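Local coordinates for protein NEQ263 (Nanoarchaeum equitans Kin4-M, PDB 5BN3) that probably binds ATP as the B-type, NeqB subunit of an unusual archaeal ATP synthase core complex, pairing with NeqA, at residues 214-220 with 269-274; 372-378 with 404-410. All coordinates share one frame; numbering follows the deposited sequence.

Contact 1: 214-220 with 269-274; sequences AFEKNRD and TSKGSI
The hydroxyl OG of Ser273 donates a short hydrogen bond of 2.6 Å to OD1 of Asp220, meeting the carboxylate from 45° out of its plane. Both side chains rise from the same face of the sheet, and with OG held between the backbone N and carbonyl carbon of Ser273 (chi1 68°) the hydroxyl turns to meet OD1. The other oxygen, OD2, forms a salt bridge with Lys126, so each carboxylate oxygen has a partner. Beside this pair the main chains join: Ser273 N donates to Arg219 O at 3.1 Å with a nearly straight N-H...O angle of 163°. Asp220 and Ser273 thereby form a parallel bridge at the start of strands 220-226 and 273-281, neighbours in the central sheet of the P-loop nucleotide-binding domain, and helix 196-215 runs directly into the turn that precedes the first of them. Gly272 also lies close against the other segment, its CA making C-H...O contacts with Ala214 O and Arg219 O, both at 3.4 Å. The Phe215 ring brings its edge to Gly272 O, CE1 lying 3.6 Å from that oxygen roughly in the ring plane, while CD1 reaches the methyl CG2 of Thr269 at 3.5 Å. On its far rim CE2 packs obliquely against Ile274 CD1, and Ala214 CB rests on Ile274 CG1 at 3.6 Å. Tyr98 of the neighbouring V-type ATP synthase alpha chain also packs on Phe215, placing this corner next to a subunit boundary. At the exposed side Asn218 and Lys271 run side by side in the same direction, with Asn218 OD1 3.3 Å from the Lys271 CB methylene.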
loop_
_atom_site.group_PDB
_atom_site.type_symbol
_atom_site.label_atom_id
_atom_site.label_comp_id
_atom_site.label_asym_id
_atom_site.label_seq_id
_atom_site.Cartn_x
_atom_site.Cartn_y
_atom_site.Cartn_z
ATOM N N ALA B 214 -26.404 -28.876 -23.497
ATOM C CA ALA B 214 -25.213 -29.365 -24.186
ATOM C C ALA B 214 -24.941 -30.847 -23.953
ATOM O O ALA B 214 -24.579 -31.573 -24.881
ATOM C CB ALA B 214 -23.999 -28.543 -23.784
ATOM N N PHE B 215 -25.105 -31.293 -22.712
ATOM C CA PHE B 215 -24.656 -32.629 -22.327
ATOM C C PHE B 215 -25.785 -33.642 -22.129
ATOM O O PHE B 215 -25.525 -34.834 -21.980
ATOM C CB PHE B 215 -23.763 -32.543 -21.084
ATOM C CG PHE B 215 -22.585 -31.624 -21.258
ATOM C CD1 PHE B 215 -21.895 -31.588 -22.461
ATOM C CD2 PHE B 215 -22.186 -30.779 -20.235
ATOM C CE1 PHE B 215 -20.816 -30.738 -22.636
ATOM C CE2 PHE B 215 -21.107 -29.924 -20.403
ATOM C CZ PHE B 215 -20.422 -29.904 -21.605
ATOM N N GLU B 216 -27.028 -33.171 -22.127
ATOM C CA GLU B 216 -28.178 -34.072 -22.085
ATOM C C GLU B 216 -28.947 -34.058 -23.402
ATOM O O GLU B 216 -29.442 -35.090 -23.851
ATOM C CB GLU B 216 -29.114 -33.732 -20.918
ATOM C CG GLU B 216 -28.624 -34.198 -19.554
ATOM C CD GLU B 216 -29.763 -34.657 -18.659
ATOM O OE1 GLU B 216 -30.912 -34.719 -19.147
ATOM O OE2 GLU B 216 -29.510 -34.962 -17.473
ATOM N N LYS B 217 -29.040 -32.886 -24.022
ATOM C CA LYS B 217 -29.732 -32.762 -25.301
ATOM C C LYS B 217 -28.743 -32.708 -26.464
ATOM O O LYS B 217 -29.132 -32.465 -27.608
ATOM C CB LYS B 217 -30.648 -31.533 -25.302
ATOM C CG LYS B 217 -31.648 -31.511 -24.154
ATOM C CD LYS B 217 -32.490 -32.782 -24.100
ATOM C CE LYS B 217 -33.418 -32.901 -25.300
ATOM N NZ LYS B 217 -34.185 -34.185 -25.293
ATOM N N ASN B 218 -27.467 -32.936 -26.156
ATOM C CA ASN B 218 -26.411 -33.046 -27.167
ATOM C C ASN B 218 -26.302 -31.863 -28.131
ATOM O O ASN B 218 -26.194 -32.057 -29.341
ATOM C CB ASN B 218 -26.561 -34.349 -27.966
ATOM C CG ASN B 218 -26.552 -35.584 -27.082
ATOM O OD1 ASN B 218 -26.213 -35.521 -25.899
ATOM N ND2 ASN B 218 -26.914 -36.721 -27.663
ATOM N N ARG B 219 -26.319 -30.646 -27.592
ATOM C CA ARG B 219 -26.217 -29.440 -28.412
ATOM C C ARG B 219 -24.887 -28.722 -28.223
ATOM O O ARG B 219 -24.181 -28.942 -27.236
ATOM C CB ARG B 219 -27.340 -28.457 -28.065
ATOM C CG ARG B 219 -28.753 -28.966 -28.290
ATOM C CD ARG B 219 -29.762 -27.963 -27.742
ATOM N NE ARG B 219 -31.148 -28.358 -27.980
ATOM C CZ ARG B 219 -31.889 -27.912 -28.989
ATOM N NH1 ARG B 219 -31.377 -27.053 -29.860
ATOM N NH2 ARG B 219 -33.140 -28.324 -29.130
ATOM N N ASP B 220 -24.555 -27.860 -29.178
ATOM C CA ASP B 220 -23.467 -26.911 -29.003
ATOM C C ASP B 220 -24.075 -25.613 -28.488
ATOM O O ASP B 220 -25.019 -25.087 -29.077
ATOM C CB ASP B 220 -22.732 -26.678 -30.325
ATOM C CG ASP B 220 -21.944 -27.893 -30.776
ATOM O OD1 ASP B 220 -21.402 -28.608 -29.907
ATOM O OD2 ASP B 220 -21.865 -28.136 -32.000
ATOM N N THR B 269 -17.322 -32.301 -25.015
ATOM C CA THR B 269 -17.457 -33.727 -24.754
ATOM C C THR B 269 -17.866 -34.380 -26.072
ATOM O O THR B 269 -18.035 -33.687 -27.074
ATOM C CB THR B 269 -18.496 -33.997 -23.641
ATOM O OG1 THR B 269 -18.277 -35.291 -23.066
ATOM C CG2 THR B 269 -19.912 -33.916 -24.188
ATOM N N SER B 270 -18.014 -35.701 -26.090
ATOM C CA SER B 270 -18.409 -36.385 -27.317
ATOM C C SER B 270 -19.834 -36.027 -27.744
ATOM O O SER B 270 -20.172 -36.098 -28.926
ATOM C CB SER B 270 -18.266 -37.902 -27.163
ATOM O OG SER B 270 -19.044 -38.379 -26.082
ATOM N N LYS B 271 -20.657 -35.627 -26.778
ATOM C CA LYS B 271 -22.077 -35.366 -27.020
ATOM C C LYS B 271 -22.403 -33.919 -27.401
ATOM O O LYS B 271 -23.334 -33.673 -28.168
ATOM C CB LYS B 271 -22.904 -35.760 -25.792
ATOM C CG LYS B 271 -22.744 -37.209 -25.365
ATOM C CD LYS B 271 -23.018 -38.162 -26.515
ATOM C CE LYS B 271 -22.948 -39.608 -26.048
ATOM N NZ LYS B 271 -22.787 -40.556 -27.185
ATOM N N GLY B 272 -21.654 -32.964 -26.855
ATOM C CA GLY B 272 -21.941 -31.559 -27.096
ATOM C C GLY B 272 -20.878 -30.632 -26.537
ATOM O O GLY B 272 -19.814 -31.084 -26.118
ATOM N N SER B 273 -21.165 -29.332 -26.523
ATOM C CA SER B 273 -20.169 -28.354 -26.099
ATOM C C SER B 273 -20.775 -27.102 -25.474
ATOM O O SER B 273 -21.866 -26.667 -25.850
ATOM C CB SER B 273 -19.282 -27.955 -27.282
ATOM O OG SER B 273 -20.015 -27.217 -28.244
ATOM N N ILE B 274 -20.056 -26.536 -24.510
ATOM C CA ILE B 274 -20.366 -25.209 -23.993
ATOM C C ILE B 274 -19.192 -24.282 -24.269
ATOM O O ILE B 274 -18.113 -24.443 -23.691
ATOM C CB ILE B 274 -20.634 -25.226 -22.474
ATOM C CG1 ILE B 274 -21.878 -26.060 -22.154
ATOM C CG2 ILE B 274 -20.813 -23.808 -21.950
ATOM C CD1 ILE B 274 -22.173 -26.169 -20.669
#

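Contact 2: 372-378 with 404-410; sequences YLKFAEL and ILSQSGL
Helices 367-384 and 394-408 run in roughly opposite directions here: the axes of segments 372-378 and 404-408 approach to 8.8 Å, with 142° between their N-to-C directions. The backbones come nearest where Phe375 faces Ser408, with CA atoms 5.4 Å apart; Gly409 then takes a positive phi and ends the helical course, turning the chain so that Leu410 comes back toward the first helix. The small Ser408 is consistent with so close an approach. Its OG touches Phe375 CA at 3.2 Å and lies in the plane of the Phe375 ring, at the edge, yet this buried hydroxyl finds its hydrogen-bond partner within its own helix, in Ile404 O at 2.9 Å. That carbonyl also accepts from Ser408 N, the two donors coming from opposite faces of its plane. Phe375 holds CG anti to its amide nitrogen (chi1 180°), which lays the ring along the gap: CD1 meets Ile404 CG2 at 3.5 Å, and CE1 meets CD2 of Leu405, whose side chain lies alongside and points the same way. The same Ile404 methyl is shared with Leu378 CB, while the Leu378 side chain lies at an oblique angle to Gln407, with CD1 on Gln407 CB. At the other end Leu410 reaches Tyr372 at about a right angle, its CD2 standing over the centre of one ring face in a CH-pi contact, 4.0 Å from the centroid. NZ of the exposed, extended Lys374 is modelled next to Gln407 O, too close to be trusted, so that bond is doubtful. Helix 334-356 adds Ser346 against Tyr372 and Phe375; the whole is an antiparallel helix pair packed on a third helix, in the helical C-terminal domain of V- and A-type ATP synthase subunits.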
loop_
_atom_site.group_PDB
_atom_site.type_symbol
_atom_site.label_atom_id
_atom_site.label_comp_id
_atom_site.label_asym_id
_atom_site.label_seq_id
_atom_site.Cartn_x
_atom_site.Cartn_y
_atom_site.Cartn_z
ATOM N N TYR B 372 9.283 -2.689 -40.210
ATOM C CA TYR B 372 8.449 -3.182 -39.121
ATOM C C TYR B 372 7.574 -2.068 -38.561
ATOM O O TYR B 372 6.423 -2.299 -38.188
ATOM C CB TYR B 372 9.318 -3.788 -38.015
ATOM C CG TYR B 372 9.884 -5.139 -38.368
ATOM C CD1 TYR B 372 9.068 -6.257 -38.420
ATOM C CD2 TYR B 372 11.233 -5.300 -38.644
ATOM C CE1 TYR B 372 9.574 -7.495 -38.742
ATOM C CE2 TYR B 372 11.751 -6.539 -38.967
ATOM C CZ TYR B 372 10.915 -7.632 -39.013
ATOM O OH TYR B 372 11.417 -8.872 -39.333
ATOM N N LEU B 373 8.129 -0.859 -38.509
ATOM C CA LEU B 373 7.400 0.315 -38.040
ATOM C C LEU B 373 6.151 0.572 -38.880
ATOM O O LEU B 373 5.078 0.863 -38.350
ATOM C CB LEU B 373 8.309 1.545 -38.071
ATOM C CG LEU B 373 7.679 2.858 -37.607
ATOM C CD1 LEU B 373 7.091 2.682 -36.226
ATOM C CD2 LEU B 373 8.701 3.979 -37.602
ATOM N N LYS B 374 6.306 0.462 -40.195
ATOM C CA LYS B 374 5.196 0.655 -41.120
ATOM C C LYS B 374 4.194 -0.493 -41.018
ATOM O O LYS B 374 2.986 -0.281 -41.128
ATOM C CB LYS B 374 5.719 0.764 -42.553
ATOM C CG LYS B 374 4.655 1.103 -43.582
ATOM C CD LYS B 374 5.201 0.947 -44.991
ATOM C CE LYS B 374 4.266 1.555 -46.023
ATOM N NZ LYS B 374 4.783 1.371 -47.409
ATOM N N PHE B 375 4.706 -1.704 -40.813
ATOM C CA PHE B 375 3.872 -2.894 -40.688
ATOM C C PHE B 375 2.886 -2.751 -39.536
ATOM O O PHE B 375 1.696 -3.020 -39.687
ATOM C CB PHE B 375 4.747 -4.133 -40.484
ATOM C CG PHE B 375 3.970 -5.412 -40.334
ATOM C CD1 PHE B 375 3.477 -6.073 -41.448
ATOM C CD2 PHE B 375 3.742 -5.958 -39.080
ATOM C CE1 PHE B 375 2.761 -7.252 -41.314
ATOM C CE2 PHE B 375 3.027 -7.135 -38.940
ATOM C CZ PHE B 375 2.537 -7.785 -40.059
ATOM N N ALA B 376 3.391 -2.320 -38.385
ATOM C CA ALA B 376 2.559 -2.136 -37.203
ATOM C C ALA B 376 1.497 -1.065 -37.423
ATOM O O ALA B 376 0.380 -1.180 -36.921
ATOM C CB ALA B 376 3.421 -1.792 -36.002
ATOM N N GLU B 377 1.850 -0.021 -38.167
ATOM C CA GLU B 377 0.904 1.043 -38.487
ATOM C C GLU B 377 -0.228 0.513 -39.364
ATOM O O GLU B 377 -1.400 0.809 -39.129
ATOM C CB GLU B 377 1.613 2.200 -39.196
ATOM C CG GLU B 377 0.693 3.362 -39.547
ATOM C CD GLU B 377 1.280 4.286 -40.598
ATOM O OE1 GLU B 377 2.521 4.322 -40.743
ATOM O OE2 GLU B 377 0.497 4.976 -41.286
ATOM N N LEU B 378 0.133 -0.278 -40.370
ATOM C CA LEU B 378 -0.840 -0.827 -41.314
ATOM C C LEU B 378 -1.687 -1.948 -40.704
ATOM O O LEU B 378 -2.852 -2.115 -41.068
ATOM C CB LEU B 378 -0.134 -1.330 -42.574
ATOM C CG LEU B 378 0.575 -0.304 -43.462
ATOM C CD1 LEU B 378 1.431 -1.001 -44.504
ATOM C CD2 LEU B 378 -0.436 0.594 -44.139
ATOM N N ILE B 404 -0.183 -6.143 -46.646
ATOM C CA ILE B 404 0.546 -5.291 -45.710
ATOM C C ILE B 404 2.046 -5.592 -45.729
ATOM O O ILE B 404 2.873 -4.679 -45.688
ATOM C CB ILE B 404 0.000 -5.446 -44.271
ATOM C CG1 ILE B 404 -1.458 -4.983 -44.200
ATOM C CG2 ILE B 404 0.833 -4.650 -43.289
ATOM C CD1 ILE B 404 -2.116 -5.234 -42.856
ATOM N N LEU B 405 2.389 -6.877 -45.795
ATOM C CA LEU B 405 3.785 -7.307 -45.854
ATOM C C LEU B 405 4.507 -6.717 -47.065
ATOM O O LEU B 405 5.668 -6.320 -46.972
ATOM C CB LEU B 405 3.873 -8.836 -45.866
ATOM C CG LEU B 405 3.659 -9.529 -44.517
ATOM C CD1 LEU B 405 3.589 -11.040 -44.668
ATOM C CD2 LEU B 405 4.773 -9.149 -43.562
ATOM N N SER B 406 3.807 -6.649 -48.192
ATOM C CA SER B 406 4.358 -6.068 -49.411
ATOM C C SER B 406 4.523 -4.556 -49.285
ATOM O O SER B 406 5.575 -4.013 -49.625
ATOM C CB SER B 406 3.467 -6.403 -50.607
ATOM O OG SER B 406 3.346 -7.805 -50.769
ATOM N N GLN B 407 3.481 -3.883 -48.799
ATOM C CA GLN B 407 3.517 -2.436 -48.595
ATOM C C GLN B 407 4.641 -2.028 -47.647
ATOM O O GLN B 407 5.228 -0.957 -47.791
ATOM C CB GLN B 407 2.183 -1.929 -48.030
ATOM C CG GLN B 407 0.982 -2.091 -48.948
ATOM C CD GLN B 407 -0.239 -1.337 -48.444
ATOM O OE1 GLN B 407 -0.186 -0.129 -48.212
ATOM N NE2 GLN B 407 -1.345 -2.053 -48.268
ATOM N N SER B 408 4.933 -2.891 -46.680
ATOM C CA SER B 408 5.920 -2.583 -45.651
ATOM C C SER B 408 7.358 -2.806 -46.112
ATOM O O SER B 408 8.282 -2.173 -45.603
ATOM C CB SER B 408 5.643 -3.402 -44.391
ATOM O OG SER B 408 4.373 -3.080 -43.856
ATOM N N GLY B 409 7.547 -3.705 -47.072
ATOM C CA GLY B 409 8.880 -4.019 -47.554
ATOM C C GLY B 409 9.391 -5.327 -46.984
ATOM O O GLY B 409 10.436 -5.833 -47.399
ATOM N N LEU B 410 8.651 -5.868 -46.022
ATOM C CA LEU B 410 8.953 -7.173 -45.449
ATOM C C LEU B 410 8.602 -8.259 -46.463
ATOM O O LEU B 410 7.834 -8.013 -47.393
ATOM C CB LEU B 410 8.155 -7.380 -44.157
ATOM C CG LEU B 410 8.427 -6.413 -43.001
ATOM C CD1 LEU B 410 7.560 -6.736 -41.789
ATOM C CD2 LEU B 410 9.892 -6.459 -42.626
#

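Contact 1 belongs to the nucleotide-binding domain and contact 2 to the C-terminal helical domain; both segments of contact 1 precede those of contact 2 in sequence. Their centres are 44 Å apart and their nearest atoms about 31 Å, so they do not touch. They also differ in kind: 214-220 with 269-274 joins the beginnings of two parallel strands, whereas 372-378 with 404-410 joins two helices. Contact 1 also borders the alpha chain, while no other protein chain of the assembly reaches the segments of contact 2. Neither lies at the ADP-binding residue Arg326, which falls between them in sequence.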